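Long-range contact in fumarylacetoacetate hydrolase (Burkholderia xenovorans, PDB 5TI1), which probably hydrolyses 4-fumarylacetoacetate to fumarate and acetoacetate, the last step in the breakdown of phenylalanine and tyrosine: residues L314-V328 against I341-Q355. Numbering follows the deposited sequence.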
# COMPACT_ATOMS: atom_id res chain seq x y z
N LEU B 314 16.41 16.66 7.87
CA LEU B 314 15.84 17.02 6.58
C LEU B 314 16.74 17.93 5.74
O LEU B 314 16.34 18.32 4.63
CB LEU B 314 14.47 17.69 6.77
CG LEU B 314 13.34 16.76 7.21
CD1 LEU B 314 12.19 17.56 7.77
CD2 LEU B 314 12.88 15.92 6.04
N ARG B 315 17.92 18.29 6.23
CA ARG B 315 18.77 19.26 5.55
C ARG B 315 19.65 18.58 4.51
O ARG B 315 20.10 17.45 4.70
CB ARG B 315 19.64 20.01 6.56
CG ARG B 315 18.85 20.77 7.60
CD ARG B 315 19.76 21.50 8.57
NE ARG B 315 19.02 21.95 9.74
CZ ARG B 315 19.57 22.41 10.85
NH1 ARG B 315 20.90 22.50 10.96
NH2 ARG B 315 18.81 22.79 11.87
N HIS B 316 19.90 19.27 3.39
CA HIS B 316 20.88 18.80 2.43
C HIS B 316 21.51 19.99 1.71
O HIS B 316 20.81 20.93 1.32
CB HIS B 316 20.30 17.80 1.40
CG HIS B 316 19.07 18.28 0.68
ND1 HIS B 316 18.72 19.61 0.56
CD2 HIS B 316 18.10 17.59 0.04
CE1 HIS B 316 17.60 19.72 -0.12
NE2 HIS B 316 17.19 18.51 -0.45
N ASP B 317 22.83 19.93 1.55
CA ASP B 317 23.58 20.89 0.76
C ASP B 317 23.40 20.62 -0.73
O ASP B 317 23.00 19.52 -1.15
CB ASP B 317 25.06 20.84 1.11
CG ASP B 317 25.33 21.13 2.57
OD1 ASP B 317 24.73 22.09 3.09
OD2 ASP B 317 26.13 20.40 3.18
N GLY B 318 23.74 21.62 -1.54
CA GLY B 318 23.71 21.48 -2.97
C GLY B 318 22.30 21.61 -3.53
O GLY B 318 21.34 22.00 -2.86
N GLU B 319 22.20 21.27 -4.81
CA GLU B 319 20.97 21.43 -5.58
C GLU B 319 20.24 20.10 -5.70
O GLU B 319 20.84 19.08 -6.05
CB GLU B 319 21.27 22.00 -6.97
CG GLU B 319 21.89 23.38 -6.95
CD GLU B 319 22.30 23.85 -8.33
OE1 GLU B 319 22.19 23.05 -9.29
OE2 GLU B 319 22.73 25.01 -8.46
N HIS B 320 18.94 20.11 -5.42
CA HIS B 320 18.18 18.87 -5.44
C HIS B 320 16.83 19.00 -6.12
O HIS B 320 15.99 18.10 -5.97
CB HIS B 320 18.02 18.35 -4.02
CG HIS B 320 19.32 17.91 -3.41
ND1 HIS B 320 19.83 16.64 -3.58
CD2 HIS B 320 20.22 18.59 -2.66
CE1 HIS B 320 20.98 16.54 -2.94
NE2 HIS B 320 21.24 17.71 -2.38
N ALA B 321 16.59 20.08 -6.86
CA ALA B 321 15.40 20.26 -7.68
C ALA B 321 15.71 19.91 -9.12
O ALA B 321 16.88 19.80 -9.52
CB ALA B 321 14.87 21.69 -7.58
N PHE B 322 14.66 19.72 -9.91
CA PHE B 322 14.80 19.33 -11.30
C PHE B 322 13.87 20.17 -12.16
O PHE B 322 12.71 20.40 -11.81
CB PHE B 322 14.54 17.84 -11.48
CG PHE B 322 15.63 16.98 -10.89
CD1 PHE B 322 15.60 16.62 -9.56
CD2 PHE B 322 16.70 16.56 -11.67
CE1 PHE B 322 16.61 15.85 -9.00
CE2 PHE B 322 17.72 15.78 -11.12
CZ PHE B 322 17.68 15.43 -9.79
N ASP B 323 14.42 20.64 -13.28
CA ASP B 323 13.74 21.56 -14.20
C ASP B 323 12.94 20.73 -15.19
O ASP B 323 13.43 20.35 -16.26
CB ASP B 323 14.78 22.45 -14.87
CG ASP B 323 14.17 23.49 -15.78
OD1 ASP B 323 12.94 23.55 -15.94
OD2 ASP B 323 14.96 24.27 -16.35
N ILE B 324 11.70 20.41 -14.82
CA ILE B 324 10.81 19.57 -15.62
C ILE B 324 9.59 20.40 -15.98
O ILE B 324 8.79 20.74 -15.10
CB ILE B 324 10.38 18.29 -14.89
CG1 ILE B 324 11.57 17.56 -14.25
CG2 ILE B 324 9.69 17.35 -15.86
CD1 ILE B 324 11.16 16.25 -13.57
N THR B 325 9.47 20.76 -17.25
CA THR B 325 8.29 21.46 -17.73
C THR B 325 7.11 20.49 -17.75
O THR B 325 7.24 19.37 -18.25
CB THR B 325 8.54 22.04 -19.13
OG1 THR B 325 9.51 23.09 -19.04
CG2 THR B 325 7.26 22.61 -19.72
N LEU B 326 5.99 20.90 -17.17
CA LEU B 326 4.78 20.08 -17.11
C LEU B 326 3.59 20.82 -17.70
O LEU B 326 3.47 22.04 -17.54
CB LEU B 326 4.48 19.68 -15.66
CG LEU B 326 5.58 18.93 -14.90
CD1 LEU B 326 5.28 18.94 -13.42
CD2 LEU B 326 5.74 17.51 -15.40
N GLU B 327 2.72 20.08 -18.39
CA GLU B 327 1.52 20.64 -19.00
C GLU B 327 0.38 19.64 -18.86
O GLU B 327 0.59 18.43 -18.78
CB GLU B 327 1.71 20.97 -20.49
CG GLU B 327 2.84 21.94 -20.78
CD GLU B 327 2.82 22.49 -22.20
OE1 GLU B 327 1.91 22.10 -22.97
OE2 GLU B 327 3.70 23.30 -22.55
N VAL B 328 -0.84 20.17 -18.83
CA VAL B 328 -2.04 19.34 -18.79
C VAL B 328 -2.98 19.87 -19.86
O VAL B 328 -3.15 21.09 -19.99
CB VAL B 328 -2.70 19.34 -17.40
CG1 VAL B 328 -4.02 18.54 -17.41
CG2 VAL B 328 -1.73 18.78 -16.33
N ILE B 341 -4.77 23.49 -20.06
CA ILE B 341 -5.39 24.13 -18.91
C ILE B 341 -4.38 24.56 -17.85
O ILE B 341 -4.73 25.36 -16.98
CB ILE B 341 -6.46 23.22 -18.27
CG1 ILE B 341 -5.82 21.92 -17.75
CG2 ILE B 341 -7.60 22.97 -19.28
CD1 ILE B 341 -6.69 21.17 -16.74
N THR B 342 -3.15 24.05 -17.90
CA THR B 342 -2.12 24.57 -17.01
C THR B 342 -0.75 24.25 -17.59
O THR B 342 -0.60 23.30 -18.37
CB THR B 342 -2.27 24.02 -15.59
OG1 THR B 342 -1.41 24.75 -14.71
CG2 THR B 342 -1.95 22.53 -15.54
N ARG B 343 0.24 25.08 -17.23
CA ARG B 343 1.64 24.85 -17.54
C ARG B 343 2.45 25.23 -16.31
O ARG B 343 2.32 26.35 -15.82
CB ARG B 343 2.10 25.69 -18.74
CG ARG B 343 1.33 25.48 -20.05
CD ARG B 343 1.71 26.55 -21.09
NE ARG B 343 1.10 26.29 -22.40
CZ ARG B 343 -0.15 26.60 -22.73
NH1 ARG B 343 -0.95 27.19 -21.85
NH2 ARG B 343 -0.61 26.32 -23.95
N THR B 344 3.25 24.30 -15.79
CA THR B 344 4.04 24.61 -14.60
C THR B 344 5.38 23.88 -14.69
O THR B 344 5.81 23.47 -15.78
CB THR B 344 3.26 24.25 -13.32
OG1 THR B 344 3.98 24.73 -12.17
CG2 THR B 344 3.07 22.75 -13.20
N ASN B 345 6.06 23.72 -13.55
CA ASN B 345 7.38 23.11 -13.50
C ASN B 345 7.56 22.41 -12.16
O ASN B 345 7.16 22.93 -11.12
CB ASN B 345 8.49 24.16 -13.69
CG ASN B 345 9.82 23.53 -14.09
OD1 ASN B 345 10.43 22.79 -13.31
ND2 ASN B 345 10.26 23.80 -15.31
N PHE B 346 8.17 21.23 -12.20
CA PHE B 346 8.48 20.48 -10.99
C PHE B 346 9.48 21.22 -10.09
O PHE B 346 9.52 20.97 -8.88
CB PHE B 346 9.00 19.10 -11.41
CG PHE B 346 9.33 18.18 -10.26
CD1 PHE B 346 8.35 17.73 -9.39
CD2 PHE B 346 10.64 17.72 -10.09
CE1 PHE B 346 8.67 16.85 -8.35
CE2 PHE B 346 10.96 16.84 -9.05
CZ PHE B 346 9.98 16.41 -8.18
N LYS B 347 10.26 22.15 -10.64
CA LYS B 347 11.28 22.82 -9.84
C LYS B 347 10.71 23.67 -8.71
O LYS B 347 11.47 24.05 -7.81
CB LYS B 347 12.17 23.70 -10.73
CG LYS B 347 11.50 24.97 -11.24
CD LYS B 347 12.38 25.63 -12.28
CE LYS B 347 11.73 26.87 -12.87
NZ LYS B 347 12.71 27.70 -13.61
N HIS B 348 9.40 23.94 -8.70
CA HIS B 348 8.81 24.81 -7.68
C HIS B 348 8.50 24.11 -6.36
O HIS B 348 8.12 24.78 -5.40
CB HIS B 348 7.53 25.45 -8.21
CG HIS B 348 7.75 26.28 -9.44
ND1 HIS B 348 8.71 27.26 -9.50
CD2 HIS B 348 7.14 26.27 -10.65
CE1 HIS B 348 8.68 27.83 -10.69
NE2 HIS B 348 7.73 27.24 -11.40
N MET B 349 8.63 22.79 -6.30
CA MET B 349 8.29 22.07 -5.07
C MET B 349 9.16 22.51 -3.90
O MET B 349 10.37 22.70 -4.03
CB MET B 349 8.40 20.57 -5.30
CG MET B 349 7.42 20.04 -6.35
SD MET B 349 5.68 20.48 -6.05
CE MET B 349 5.08 18.94 -5.34
N TYR B 350 8.51 22.69 -2.74
CA TYR B 350 9.19 23.14 -1.53
C TYR B 350 10.03 22.02 -0.89
O TYR B 350 11.08 22.29 -0.30
CB TYR B 350 8.15 23.65 -0.54
CG TYR B 350 8.67 24.43 0.65
CD1 TYR B 350 9.00 23.78 1.84
CD2 TYR B 350 8.81 25.80 0.59
CE1 TYR B 350 9.47 24.50 2.94
CE2 TYR B 350 9.27 26.53 1.68
CZ TYR B 350 9.60 25.87 2.85
OH TYR B 350 10.06 26.59 3.93
N TRP B 351 9.57 20.78 -0.97
CA TRP B 351 10.30 19.63 -0.43
C TRP B 351 10.80 18.78 -1.58
O TRP B 351 10.04 18.45 -2.49
CB TRP B 351 9.42 18.79 0.51
CG TRP B 351 8.95 19.50 1.76
CD1 TRP B 351 7.72 20.03 1.98
CD2 TRP B 351 9.72 19.74 2.95
NE1 TRP B 351 7.66 20.58 3.25
CE2 TRP B 351 8.87 20.42 3.86
CE3 TRP B 351 11.03 19.44 3.35
CZ2 TRP B 351 9.30 20.81 5.13
CZ3 TRP B 351 11.45 19.83 4.62
CH2 TRP B 351 10.59 20.50 5.49
N THR B 352 12.08 18.42 -1.55
CA THR B 352 12.64 17.62 -2.63
C THR B 352 12.32 16.14 -2.43
O THR B 352 11.86 15.71 -1.37
CB THR B 352 14.15 17.79 -2.70
OG1 THR B 352 14.73 17.25 -1.50
CG2 THR B 352 14.49 19.27 -2.82
N MET B 353 12.62 15.35 -3.47
CA MET B 353 12.52 13.90 -3.37
C MET B 353 13.41 13.35 -2.27
O MET B 353 13.00 12.46 -1.52
CB MET B 353 12.89 13.27 -4.71
CG MET B 353 11.90 13.54 -5.83
SD MET B 353 12.46 12.84 -7.40
CE MET B 353 13.78 13.98 -7.83
N ALA B 354 14.64 13.87 -2.16
CA ALA B 354 15.54 13.42 -1.11
C ALA B 354 14.91 13.64 0.26
O ALA B 354 14.92 12.75 1.12
CB ALA B 354 16.88 14.15 -1.22
N GLN B 355 14.34 14.83 0.47
CA GLN B 355 13.74 15.13 1.76
C GLN B 355 12.52 14.26 2.01
O GLN B 355 12.30 13.79 3.13
CB GLN B 355 13.38 16.61 1.83
CG GLN B 355 14.62 17.50 1.85
CD GLN B 355 14.28 18.97 1.80
OE1 GLN B 355 13.41 19.39 1.03
NE2 GLN B 355 14.97 19.76 2.62
O HOH W 1 13.47 16.87 -5.99
O HOH W 2 15.99 15.30 -4.51
O HOH W 3 12.20 19.98 -8.07
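The imidazole of His316 lies between two flat groups: the Gln355 side-chain amide stacks over one face, its plane only 14° from that of the ring, and the His320 ring presents CD2 to the centre of the opposite face. At the ring's edge sit Thr352 OG1, 3.0 Å from His316 NE2 in a hydrogen bond, and the methyl of Ala354. The surroundings are a worked example of how a β-hairpin, strands 321-331 and 339-345, is joined at its open end to the helix that follows. That helix, 353-362, begins with a capping box, Thr352 OG1 accepting from Gln355 N and Gln355 OE1 from Thr352 N. Two waters carry the grip further, linking His320 O to Met353 N and Ala354 N.

Along the hairpin, Leu326 and Thr344 form an antiparallel hydrogen-bonded pair, and the regular pairing ends at Asn345. With CG anti to the backbone N (chi1 -162°), the Asn345 amide reaches across the strands: Asn345 ND2 donates to Asp323 OD1 (2.8 Å), nearly in line with the C-O bond, while Asn345 OD1 takes Lys347 N on a lone pair, closing an Asx turn, and a weak bond from Ile324 N. Phe346 N still reaches Ile324 O (3.0 Å). The side chain of Phe346 runs beside that of Ile324, Phe346 CD2 being 3.8 Å from Ile324 CD1; the Phe346 side chain also touches Thr229 on strand 223-233 and lies about 12 Å from the bound magnesium ion. In the first turn of the helix, Gln355 NE2, which also bonds Gln306, donates in its own amide plane to Leu314 O at 2.8 Å.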